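Local coordinates for DUF3809 domain-containing protein (Deinococcus radiodurans, PDB 3NQN), which is of unknown function but carries bound calcium ions and forms a two-fold symmetric pair of chains in the crystal, at the interface of chains A and B. Coordinates in Å, arbitrary orientation; residue numbers count along the deposited sequence, not the author numbering. Chains: chain A/B, uncharacterized protein.

The interface of chains A and B. Residues chain A 89, 116, 128-129, 132-133; chain B 57-59.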
ATOM      1  N   ALA A  89       2.376  -0.360 -10.204  1.00 34.15           N
ATOM      2  CA  ALA A  89       1.175  -0.592 -10.996  1.00 33.69           C
ATOM      3  C   ALA A  89       0.021   0.270 -10.503  1.00 34.07           C
ATOM      4  O   ALA A  89      -0.092   0.551  -9.316  1.00 35.87           O
ATOM      5  CB  ALA A  89       0.796  -2.052 -10.954  1.00 32.14           C
ATOM      6  N   ALA A 116       4.016  -1.754 -14.305  1.00 44.00           N
ATOM      7  CA  ALA A 116       5.339  -1.132 -14.243  1.00 49.36           C
ATOM      8  C   ALA A 116       6.373  -2.049 -14.885  1.00 50.94           C
ATOM      9  O   ALA A 116       7.432  -1.596 -15.308  1.00 57.55           O
ATOM     10  CB  ALA A 116       5.712  -0.843 -12.776  1.00 50.01           C
ATOM     11  N   PHE A 128       6.422 -14.930 -13.218  1.00 53.38           N
ATOM     12  CA  PHE A 128       5.909 -13.728 -12.569  1.00 53.62           C
ATOM     13  C   PHE A 128       4.935 -12.966 -13.469  1.00 52.11           C
ATOM     14  O   PHE A 128       3.860 -12.555 -13.020  1.00 53.53           O
ATOM     15  CB  PHE A 128       7.051 -12.813 -12.125  1.00 55.11           C
ATOM     16  CG  PHE A 128       6.769 -12.107 -10.853  1.00 54.31           C
ATOM     17  CD1 PHE A 128       7.017 -12.728  -9.649  1.00 54.52           C
ATOM     18  CD2 PHE A 128       6.173 -10.859 -10.852  1.00 49.17           C
ATOM     19  CE1 PHE A 128       6.717 -12.098  -8.458  1.00 62.16           C
ATOM     20  CE2 PHE A 128       5.863 -10.225  -9.663  1.00 49.52           C
ATOM     21  CZ  PHE A 128       6.136 -10.841  -8.468  1.00 55.31           C
ATOM     22  N   GLU A 129       5.292 -12.810 -14.743  1.00 53.81           N
ATOM     23  CA  GLU A 129       4.444 -12.086 -15.706  1.00 53.96           C
ATOM     24  C   GLU A 129       3.095 -12.770 -15.894  1.00 52.88           C
ATOM     25  O   GLU A 129       2.040 -12.121 -15.849  1.00 49.94           O
ATOM     26  CB  GLU A 129       5.151 -11.966 -17.060  1.00 56.51           C
ATOM     27  CG  GLU A 129       4.369 -11.171 -18.114  1.00 65.39           C
ATOM     28  CD  GLU A 129       5.181 -10.913 -19.380  1.00 78.09           C
ATOM     29  OE1 GLU A 129       6.027 -11.772 -19.735  1.00 82.27           O
ATOM     30  OE2 GLU A 129       4.964  -9.857 -20.025  1.00 84.30           O
ATOM     31  N   VAL A 132       0.941 -12.321 -12.700  1.00 43.66           N
ATOM     32  CA  VAL A 132       0.492 -10.927 -12.477  1.00 42.30           C
ATOM     33  C   VAL A 132      -0.586 -10.478 -13.475  1.00 41.06           C
ATOM     34  O   VAL A 132      -1.554  -9.831 -13.074  1.00 36.97           O
ATOM     35  CB  VAL A 132       1.655  -9.900 -12.475  1.00 42.34           C
ATOM     36  CG1 VAL A 132       1.098  -8.454 -12.450  1.00 36.13           C
ATOM     37  CG2 VAL A 132       2.589 -10.141 -11.285  1.00 42.71           C
ATOM     38  N   GLN A 133      -0.417 -10.791 -14.766  1.00 40.57           N
ATOM     39  CA  GLN A 133      -1.408 -10.408 -15.777  0.50 41.21           C
ATOM     40  C   GLN A 133      -2.766 -11.060 -15.511  1.00 40.36           C
ATOM     41  O   GLN A 133      -3.806 -10.408 -15.589  1.00 39.42           O
ATOM     42  CB  GLN A 133      -0.918 -10.775 -17.172  0.50 44.10           C
ATOM     43  CG  GLN A 133       0.277  -9.960 -17.632  0.50 46.78           C
ATOM     44  CD  GLN A 133       0.771 -10.374 -18.998  0.50 47.31           C
ATOM     45  OE1 GLN A 133       0.258 -11.317 -19.597  0.50 49.11           O
ATOM     46  NE2 GLN A 133       1.764  -9.664 -19.501  0.50 51.72           N
TER
ATOM     47  N   PRO B  57       8.837  -7.350 -10.816  1.00 40.08           N
ATOM     48  CA  PRO B  57       8.370  -7.086 -12.164  1.00 41.30           C
ATOM     49  C   PRO B  57       6.866  -6.764 -12.212  1.00 39.47           C
ATOM     50  O   PRO B  57       6.072  -7.357 -11.458  1.00 36.86           O
ATOM     51  CB  PRO B  57       8.625  -8.415 -12.893  1.00 44.60           C
ATOM     52  CG  PRO B  57       9.738  -9.057 -12.131  1.00 44.99           C
ATOM     53  CD  PRO B  57       9.569  -8.628 -10.714  1.00 41.81           C
ATOM     54  N   LEU B  58       6.509  -5.834 -13.092  1.00 38.14           N
ATOM     55  CA  LEU B  58       5.094  -5.482 -13.405  1.00 38.49           C
ATOM     56  C   LEU B  58       4.364  -4.721 -12.294  1.00 36.38           C
ATOM     57  O   LEU B  58       3.754  -3.687 -12.563  1.00 36.74           O
ATOM     58  CB  LEU B  58       4.296  -6.709 -13.850  1.00 40.43           C
ATOM     59  CG  LEU B  58       4.919  -7.533 -15.005  1.00 46.91           C
ATOM     60  CD1 LEU B  58       3.868  -8.429 -15.619  1.00 49.48           C
ATOM     61  CD2 LEU B  58       5.553  -6.638 -16.082  1.00 48.97           C
ATOM     62  N   LEU B  59       4.420  -5.219 -11.061  1.00 33.98           N
ATOM     63  CA  LEU B  59       3.801  -4.499  -9.930  1.00 33.83           C
ATOM     64  C   LEU B  59       4.690  -3.355  -9.465  1.00 33.79           C
ATOM     65  O   LEU B  59       4.204  -2.390  -8.917  1.00 33.22           O
ATOM     66  CB  LEU B  59       3.514  -5.430  -8.770  1.00 33.71           C
ATOM     67  CG  LEU B  59       2.516  -6.556  -9.004  1.00 35.63           C
ATOM     68  CD1 LEU B  59       2.438  -7.429  -7.781  1.00 39.09           C
ATOM     69  CD2 LEU B  59       1.146  -5.997  -9.354  1.00 36.72           C
TER
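B:Leu58 projects its side chain onto helix 122-153 of chain A, while its carbonyl turns away from it, to the backbone N of A:Ala116. It sits in the short turn between strands 47-56 and 60-73, and buries 76 Å² against chain A. Its CG stands anti to its own carbonyl carbon (chi1 -53°), turning the side chain toward the helix; with chi2, methyl CD1 reaches A:Glu129, 3.7 Å from that residue's CG. The contact uses the aliphatic stem of the glutamate, whose chain runs extended past CG. One turn along, A:Val132 presents CG1 to both leucines, 3.9 Å from B:Leu58 CB and 4.0 Å from B:Leu59 CD2, each pair meeting at a slant. B:Pro57 crosses the A:Phe128 side chain at about a right angle, its CD 4.0 Å above the ring plane and displaced toward the rim; ring atom CE2 lies 3.4 Å from the carbonyl O of B:Pro57. With an alanine at A:Phe128 the ring is gone, and B:Pro57 would probably lose its packing partner, leaving a gap beside the turn. Opposite the helix, A:Ala116 N donates to B:Leu58 O at 2.6 Å, and A:Ala89 N to B:Leu59 O at 3.0 Å, the latter from 48° out of the carbonyl plane. Held between helix and backbone donors, the turn docks one chain on the other; its symmetry twin repeats the contact, which may support a dimer, although the structure alone does not establish one in solution.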